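Local atomic coordinates of tRNA (guanine(9)-N1)-methyltransferase (Schizosaccharomyces pombe, PDB entry 4JWH), a protein that transfers a methyl group from S-adenosyl-L-methionine to the N1 atom of guanosine 9 in cytoplasmic tRNA, giving N(1)-methylguanosine and S-adenosyl-L-homocysteine. Residues A[130-133]-A[134-138]; A[265-269]-A[270-274]; A[166-169]-A[170-173]. All coordinates share one frame; numbering follows the deposited sequence.

Interaction 1: A[130-133]-A[134-138]; sequences RCHS and ANRTA
His132 and Arg136, one helical turn apart, run side by side in the same direction and meet at their polar ends. Arg136 NH2 donates to His132 NE2 over 3.0 Å, but the bond is bent, with an angle of 137° at the hydrogen. The donor comes to the edge of the imidazole, nearly in its plane, whereas the nitrogen it meets is tilted out of the guanidinium plane; the two flat groups stand 79° apart. Arg136 reaches this place by folding twice, at chi2 and again at chi3, which brings NH2 round to the ring. NE2 also accepts a weak bond from Lys169 N, so two donors converge on it. With NE2 serving as acceptor, a neutral imidazole would probably carry its proton on ND1.

The backbone here is the last part of helix 118-137, the connecting helix of the beta-alpha-beta unit that joins strand 105-109 to strand 143-147 in this SPOUT-clan methyltransferase. Its i to i+4 bonds are sound at first: Ala134 N gives to Arg130 O at 2.8 Å, Asn135 N to Cys131 O at 2.9 Å and Arg136 N to His132 O at 3.0 Å. The next is weak, Thr137 N lying 3.5 Å from Ser133 O. Ala138 N instead donates to Asn135 O at 3.2 Å.

The side chains of Ser133 and Asn135 find their main polar partners elsewhere. Ser133 OG bonds to Thr129 O, one turn back along the same helix. The buried amide of Asn135 gives ND2 to Val142 O, just ahead of strand 143-147. Thr137 O, a backbone carbonyl, accepts from Arg95 NH2. On the buried side, Cys131 and Asn135 both lean on Phe258 of helix 254-267.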
loop_
_atom_site.group_PDB
_atom_site.type_symbol
_atom_site.label_atom_id
_atom_site.label_comp_id
_atom_site.label_asym_id
_atom_site.label_seq_id
_atom_site.Cartn_x
_atom_site.Cartn_y
_atom_site.Cartn_z
ATOM N N ARG A 130 6.529 -1.943 8.206
ATOM C CA ARG A 130 6.125 -0.576 8.562
ATOM C C ARG A 130 4.646 -0.337 8.256
ATOM O O ARG A 130 3.986 0.383 8.997
ATOM C CB ARG A 130 7.028 0.504 7.918
ATOM C CG ARG A 130 8.208 0.939 8.825
ATOM C CD ARG A 130 8.875 2.255 8.402
ATOM N NE ARG A 130 10.209 2.069 7.825
ATOM C CZ ARG A 130 11.016 3.077 7.493
ATOM N NH1 ARG A 130 10.630 4.329 7.690
ATOM N NH2 ARG A 130 12.209 2.842 6.968
ATOM N N CYS A 131 4.120 -0.960 7.192
ATOM C CA CYS A 131 2.674 -0.820 6.855
ATOM C C CYS A 131 1.829 -1.428 7.978
ATOM O O CYS A 131 0.859 -0.811 8.442
ATOM C CB CYS A 131 2.291 -1.495 5.529
ATOM S SG CYS A 131 2.979 -0.734 3.985
ATOM N N HIS A 132 2.188 -2.636 8.401
ATOM C CA HIS A 132 1.506 -3.214 9.568
ATOM C C HIS A 132 1.628 -2.334 10.818
ATOM O O HIS A 132 0.644 -2.109 11.523
ATOM C CB HIS A 132 2.016 -4.625 9.870
ATOM C CG HIS A 132 1.486 -5.176 11.150
ATOM N ND1 HIS A 132 2.270 -5.318 12.277
ATOM C CD2 HIS A 132 0.237 -5.574 11.501
ATOM C CE1 HIS A 132 1.532 -5.813 13.257
ATOM N NE2 HIS A 132 0.301 -5.988 12.811
ATOM N N SER A 133 2.820 -1.804 11.100
ATOM C CA SER A 133 2.992 -1.033 12.356
ATOM C C SER A 133 2.188 0.269 12.301
ATOM O O SER A 133 1.551 0.651 13.274
ATOM C CB SER A 133 4.473 -0.740 12.642
ATOM O OG SER A 133 5.235 -1.921 12.412
ATOM N N ALA A 134 2.231 0.944 11.154
ATOM C CA ALA A 134 1.451 2.176 10.949
ATOM C C ALA A 134 -0.060 1.876 11.037
ATOM O O ALA A 134 -0.820 2.621 11.652
ATOM C CB ALA A 134 1.812 2.800 9.614
ATOM N N ASN A 135 -0.485 0.748 10.473
ATOM C CA ASN A 135 -1.885 0.346 10.610
ATOM C C ASN A 135 -2.353 0.103 12.042
ATOM O O ASN A 135 -3.470 0.457 12.413
ATOM C CB ASN A 135 -2.157 -0.912 9.794
ATOM C CG ASN A 135 -3.625 -1.093 9.519
ATOM O OD1 ASN A 135 -4.324 -0.139 9.237
ATOM N ND2 ASN A 135 -4.089 -2.318 9.575
ATOM N N ARG A 136 -1.501 -0.528 12.832
ATOM C CA ARG A 136 -1.833 -0.885 14.215
ATOM C C ARG A 136 -2.149 0.320 15.114
ATOM O O ARG A 136 -3.040 0.238 15.968
ATOM C CB ARG A 136 -0.702 -1.731 14.840
ATOM C CG ARG A 136 -1.105 -2.410 16.177
ATOM C CD ARG A 136 -2.257 -3.465 15.995
ATOM N NE ARG A 136 -1.743 -4.699 15.410
ATOM C CZ ARG A 136 -1.184 -5.682 16.116
ATOM N NH1 ARG A 136 -1.107 -5.599 17.442
ATOM N NH2 ARG A 136 -0.696 -6.745 15.493
ATOM N N THR A 137 -1.409 1.419 14.916
ATOM C CA THR A 137 -1.542 2.615 15.730
ATOM C C THR A 137 -2.507 3.622 15.088
ATOM O O THR A 137 -2.751 4.695 15.650
ATOM C CB THR A 137 -0.161 3.306 15.975
ATOM O OG1 THR A 137 0.453 3.632 14.723
ATOM C CG2 THR A 137 0.771 2.428 16.791
ATOM N N ALA A 138 -3.051 3.284 13.913
ATOM C CA ALA A 138 -3.851 4.239 13.151
ATOM C C ALA A 138 -5.173 4.537 13.873
ATOM O O ALA A 138 -5.716 3.666 14.576
ATOM C CB ALA A 138 -4.132 3.697 11.766
#

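Interaction 2: A[265-269]-A[270-274]; sequences LEYRD and WEKAF
An N-capping residue, Asp269, starts helix 270-277 and caps its first turn. Its OD2 accepts from Lys272 N at 3.2 Å, the donor approaching from above the carboxylate plane, 73° out of it. With CG anti to the backbone N (chi1 175°), the side chain turns the carboxylate toward the amide of Lys272. The first i to i+4 backbone bond, Ala273 N to Asp269 O, is weak at 3.5 Å.

Lys272 also bridges back to the preceding helix. Its extended chain lies across one face of the Tyr267 ring, crossing that side chain at about a right angle. CD sits over the ring centre, 3.6 Å from the centroid, in a CH-pi contact. NZ, 4.1 Å from the same centroid but 30° off the normal, adds an off-centre cation-pi interaction. Glu266 CB lies toward the rim of the opposite face, and Tyr267 OH is bonded to Arg93 NH1.

Between the helices the chain turns at Arg268, which has positive phi and forms a salt bridge with Glu202. Helix 270-277 packs against helix 254-267: Trp270 stacks on Trp264, Ala273 packs on Leu263, and Phe274 rests on Ile260.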
loop_
_atom_site.group_PDB
_atom_site.type_symbol
_atom_site.label_atom_id
_atom_site.label_comp_id
_atom_site.label_asym_id
_atom_site.label_seq_id
_atom_site.Cartn_x
_atom_site.Cartn_y
_atom_site.Cartn_z
ATOM N N LEU A 265 -7.369 8.990 6.169
ATOM C CA LEU A 265 -8.528 8.513 6.935
ATOM C C LEU A 265 -8.723 9.332 8.216
ATOM O O LEU A 265 -9.838 9.764 8.527
ATOM C CB LEU A 265 -8.414 7.023 7.238
ATOM C CG LEU A 265 -8.401 6.166 5.977
ATOM C CD1 LEU A 265 -8.149 4.711 6.310
ATOM C CD2 LEU A 265 -9.705 6.347 5.160
ATOM N N GLU A 266 -7.630 9.561 8.942
ATOM C CA GLU A 266 -7.680 10.352 10.164
ATOM C C GLU A 266 -8.028 11.825 9.925
ATOM O O GLU A 266 -8.957 12.358 10.538
ATOM C CB GLU A 266 -6.346 10.256 10.900
ATOM C CG GLU A 266 -6.309 11.180 12.103
ATOM C CD GLU A 266 -5.242 10.833 13.136
ATOM O OE1 GLU A 266 -4.655 9.730 13.087
ATOM O OE2 GLU A 266 -5.026 11.689 14.018
ATOM N N TYR A 267 -7.270 12.486 9.055
ATOM C CA TYR A 267 -7.386 13.941 8.937
ATOM C C TYR A 267 -8.397 14.360 7.878
ATOM O O TYR A 267 -8.991 15.434 7.982
ATOM C CB TYR A 267 -6.016 14.579 8.608
ATOM C CG TYR A 267 -4.898 14.297 9.591
ATOM C CD1 TYR A 267 -5.110 14.364 10.974
ATOM C CD2 TYR A 267 -3.616 13.981 9.141
ATOM C CE1 TYR A 267 -4.046 14.111 11.899
ATOM C CE2 TYR A 267 -2.556 13.728 10.049
ATOM C CZ TYR A 267 -2.785 13.784 11.416
ATOM O OH TYR A 267 -1.737 13.550 12.299
ATOM N N ARG A 268 -8.583 13.510 6.863
ATOM C CA ARG A 268 -9.351 13.860 5.644
ATOM C C ARG A 268 -8.867 15.125 4.912
ATOM O O ARG A 268 -9.658 15.876 4.296
ATOM C CB ARG A 268 -10.857 13.828 5.910
ATOM C CG ARG A 268 -11.356 12.409 6.229
ATOM C CD ARG A 268 -12.835 12.389 6.532
ATOM N NE ARG A 268 -13.635 12.489 5.312
ATOM C CZ ARG A 268 -14.065 11.440 4.605
ATOM N NH1 ARG A 268 -13.776 10.196 4.996
ATOM N NH2 ARG A 268 -14.780 11.637 3.494
ATOM N N ASP A 269 -7.544 15.298 4.939
ATOM C CA ASP A 269 -6.835 16.490 4.491
ATOM C C ASP A 269 -5.540 15.943 3.884
ATOM O O ASP A 269 -4.706 15.346 4.599
ATOM C CB ASP A 269 -6.594 17.349 5.756
ATOM C CG ASP A 269 -5.744 18.604 5.512
ATOM O OD1 ASP A 269 -5.754 19.482 6.412
ATOM O OD2 ASP A 269 -5.079 18.731 4.467
ATOM N N TRP A 270 -5.360 16.079 2.570
ATOM C CA TRP A 270 -4.150 15.495 1.981
ATOM C C TRP A 270 -2.922 16.272 2.406
ATOM O O TRP A 270 -1.868 15.687 2.578
ATOM C CB TRP A 270 -4.188 15.378 0.444
ATOM C CG TRP A 270 -5.250 14.477 -0.048
ATOM C CD1 TRP A 270 -6.474 14.841 -0.538
ATOM C CD2 TRP A 270 -5.181 13.053 -0.143
ATOM N NE1 TRP A 270 -7.187 13.721 -0.897
ATOM C CE2 TRP A 270 -6.413 12.612 -0.671
ATOM C CE3 TRP A 270 -4.203 12.100 0.202
ATOM C CZ2 TRP A 270 -6.702 11.258 -0.871
ATOM C CZ3 TRP A 270 -4.488 10.745 0.002
ATOM C CH2 TRP A 270 -5.738 10.343 -0.526
ATOM N N GLU A 271 -3.066 17.586 2.580
ATOM C CA GLU A 271 -1.896 18.430 2.887
ATOM C C GLU A 271 -1.265 18.026 4.216
ATOM O O GLU A 271 -0.049 17.941 4.320
ATOM C CB GLU A 271 -2.236 19.927 2.795
ATOM C CG GLU A 271 -2.774 20.249 1.378
ATOM C CD GLU A 271 -3.094 21.712 1.106
ATOM O OE1 GLU A 271 -3.964 22.288 1.802
ATOM O OE2 GLU A 271 -2.469 22.275 0.175
ATOM N N LYS A 272 -2.096 17.725 5.209
ATOM C CA LYS A 272 -1.593 17.322 6.508
ATOM C C LYS A 272 -0.866 15.990 6.424
ATOM O O LYS A 272 0.160 15.810 7.067
ATOM C CB LYS A 272 -2.698 17.243 7.548
ATOM C CG LYS A 272 -2.140 17.369 8.945
ATOM C CD LYS A 272 -3.220 17.583 9.961
ATOM C CE LYS A 272 -2.609 17.527 11.359
ATOM N NZ LYS A 272 -3.662 17.724 12.398
ATOM N N ALA A 273 -1.429 15.053 5.661
ATOM C CA ALA A 273 -0.869 13.714 5.519
ATOM C C ALA A 273 0.512 13.818 4.850
ATOM O O ALA A 273 1.501 13.235 5.333
ATOM C CB ALA A 273 -1.814 12.853 4.701
ATOM N N PHE A 274 0.586 14.589 3.762
ATOM C CA PHE A 274 1.868 14.846 3.114
ATOM C C PHE A 274 2.857 15.528 4.088
ATOM O O PHE A 274 4.009 15.139 4.175
ATOM C CB PHE A 274 1.703 15.726 1.856
ATOM C CG PHE A 274 0.841 15.125 0.791
ATOM C CD1 PHE A 274 0.869 13.771 0.525
ATOM C CD2 PHE A 274 0.015 15.943 0.005
ATOM C CE1 PHE A 274 0.085 13.230 -0.491
ATOM C CE2 PHE A 274 -0.766 15.406 -1.011
ATOM C CZ PHE A 274 -0.728 14.041 -1.253
#

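Interaction 3: A[166-169]-A[170-173]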
loop_
_atom_site.group_PDB
_atom_site.type_symbol
_atom_site.label_atom_id
_atom_site.label_comp_id
_atom_site.label_asym_id
_atom_site.label_seq_id
_atom_site.Cartn_x
_atom_site.Cartn_y
_atom_site.Cartn_z
ATOM N N ASN A 166 3.381 -14.086 11.904
ATOM C CA ASN A 166 2.235 -14.952 12.171
ATOM C C ASN A 166 1.405 -14.452 13.328
ATOM O O ASN A 166 0.293 -14.932 13.540
ATOM C CB ASN A 166 2.682 -16.394 12.427
ATOM C CG ASN A 166 3.390 -16.999 11.244
ATOM O OD1 ASN A 166 2.956 -16.851 10.106
ATOM N ND2 ASN A 166 4.495 -17.673 11.499
ATOM N N ASN A 167 1.944 -13.473 14.067
ATOM C CA ASN A 167 1.246 -12.882 15.205
ATOM C C ASN A 167 0.520 -11.574 14.869
ATOM O O ASN A 167 -0.356 -11.136 15.626
ATOM C CB ASN A 167 2.209 -12.659 16.381
ATOM C CG ASN A 167 2.688 -13.978 17.030
ATOM O OD1 ASN A 167 2.065 -15.046 16.888
ATOM N ND2 ASN A 167 3.805 -13.895 17.741
ATOM N N TRP A 168 0.877 -10.958 13.731
ATOM C CA TRP A 168 0.279 -9.675 13.292
ATOM C C TRP A 168 -1.238 -9.720 13.279
ATOM O O TRP A 168 -1.804 -10.778 13.072
ATOM C CB TRP A 168 0.780 -9.306 11.895
ATOM C CG TRP A 168 2.211 -8.843 11.852
ATOM C CD1 TRP A 168 3.098 -8.759 12.905
ATOM C CD2 TRP A 168 2.941 -8.449 10.677
ATOM N NE1 TRP A 168 4.324 -8.311 12.448
ATOM C CE2 TRP A 168 4.255 -8.117 11.091
ATOM C CE3 TRP A 168 2.612 -8.346 9.322
ATOM C CZ2 TRP A 168 5.224 -7.672 10.200
ATOM C CZ3 TRP A 168 3.578 -7.921 8.434
ATOM C CH2 TRP A 168 4.875 -7.588 8.878
ATOM N N LYS A 169 -1.882 -8.575 13.497
ATOM C CA LYS A 169 -3.346 -8.438 13.465
ATOM C C LYS A 169 -3.834 -7.602 12.251
ATOM O O LYS A 169 -3.058 -6.829 11.691
ATOM C CB LYS A 169 -3.823 -7.764 14.754
ATOM C CG LYS A 169 -3.428 -8.527 16.034
ATOM C CD LYS A 169 -4.022 -7.870 17.278
ATOM C CE LYS A 169 -3.719 -8.683 18.512
ATOM N NZ LYS A 169 -4.328 -8.009 19.688
ATOM N N ARG A 170 -5.108 -7.756 11.870
ATOM C CA ARG A 170 -5.700 -7.061 10.712
ATOM C C ARG A 170 -4.801 -7.209 9.479
ATOM O O ARG A 170 -4.615 -6.271 8.698
ATOM C CB ARG A 170 -5.970 -5.568 11.018
ATOM C CG ARG A 170 -7.184 -5.296 11.901
ATOM C CD ARG A 170 -7.946 -4.017 11.475
ATOM N NE ARG A 170 -9.386 -4.194 11.667
ATOM C CZ ARG A 170 -10.352 -3.687 10.895
ATOM N NH1 ARG A 170 -10.084 -2.913 9.841
ATOM N NH2 ARG A 170 -11.618 -3.953 11.201
ATOM N N TYR A 171 -4.246 -8.402 9.325
ATOM C CA TYR A 171 -3.257 -8.685 8.313
ATOM C C TYR A 171 -3.595 -10.008 7.634
ATOM O O TYR A 171 -3.827 -11.022 8.288
ATOM C CB TYR A 171 -1.865 -8.706 8.941
ATOM C CG TYR A 171 -0.754 -9.210 8.054
ATOM C CD1 TYR A 171 -0.165 -10.457 8.285
ATOM C CD2 TYR A 171 -0.243 -8.412 7.021
ATOM C CE1 TYR A 171 0.876 -10.917 7.478
ATOM C CE2 TYR A 171 0.781 -8.859 6.210
ATOM C CZ TYR A 171 1.343 -10.113 6.433
ATOM O OH TYR A 171 2.363 -10.554 5.611
ATOM N N ASN A 172 -3.649 -9.983 6.322
ATOM C CA ASN A 172 -4.116 -11.124 5.565
ATOM C C ASN A 172 -3.181 -11.477 4.402
ATOM O O ASN A 172 -3.394 -11.000 3.276
ATOM C CB ASN A 172 -5.542 -10.849 5.060
ATOM C CG ASN A 172 -6.436 -10.204 6.114
ATOM O OD1 ASN A 172 -7.223 -10.885 6.760
ATOM N ND2 ASN A 172 -6.308 -8.879 6.301
ATOM N N PRO A 173 -2.135 -12.293 4.662
ATOM C CA PRO A 173 -1.320 -12.727 3.535
ATOM C C PRO A 173 -1.988 -13.873 2.763
ATOM O O PRO A 173 -2.763 -14.652 3.341
ATOM C CB PRO A 173 -0.012 -13.179 4.191
ATOM C CG PRO A 173 -0.443 -13.651 5.573
ATOM C CD PRO A 173 -1.600 -12.768 5.959
#
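One face of the Tyr171 ring takes the edge of the Trp168 indole in a T-shaped pair. Trp168 CE3 stands 3.4 Å above the tyrosine plane, over its centre, and touches Tyr171 CE1 at 3.6 Å; the neighbouring Trp168 CZ3 reaches Tyr171 CZ at 3.7 Å. Relative to the indole, Tyr171 CG lies at the edge, in plane. The planes meet at 73°, with 4.7 Å between the centroids of the six-membered rings. Trp168 additionally stacks with the His132 ring and packs on Val128 and Leu161, so helices 118-137 and 151-161 both border the indole.

The pair spans the entry into strand 171-173, an outermost strand of the parallel sheet, which runs beside strand 143-147. Arg170 makes the turn into it in the left-handed helical region of the backbone (phi 49°). Tyr171 CG is then carried anti to its own nitrogen (chi1 170°), and the ring swings back toward Trp168, three residues earlier. An alanine here removes the ring face that meets the CE3-CZ3 edge, which would probably leave a gap there and let the indole shift.

On the strand itself, Asn172 ND2 is held by Leu144 O and Glu143 OE1, backbone bonds join Asn172 to Leu144 and Ala146, and Tyr171 touches Phe149 in a loop and Gln157 of helix 151-161.

From the N terminus, interaction 1 comes first, at the end of helix 118-137, before strand 143-147. Interaction 3 follows beyond helix 151-161, where the chain enters strand 171-173, and interaction 2 lies far along, between helices 254-267 and 270-277. Each closes only a tight local turn, so the three succeed one another along the chain and none encloses or crosses another. In space, 130-138 and 166-173 touch: His132 CE1 lies 3.4 Å from Trp168 CD1, tying helix 118-137 to the loop before the outer strand. Interaction 2 stands apart, its nearest atoms about 5 Å from interaction 1, yet it opens on the C-terminal end of helix 254-267, and the same helix lies against helix 118-137.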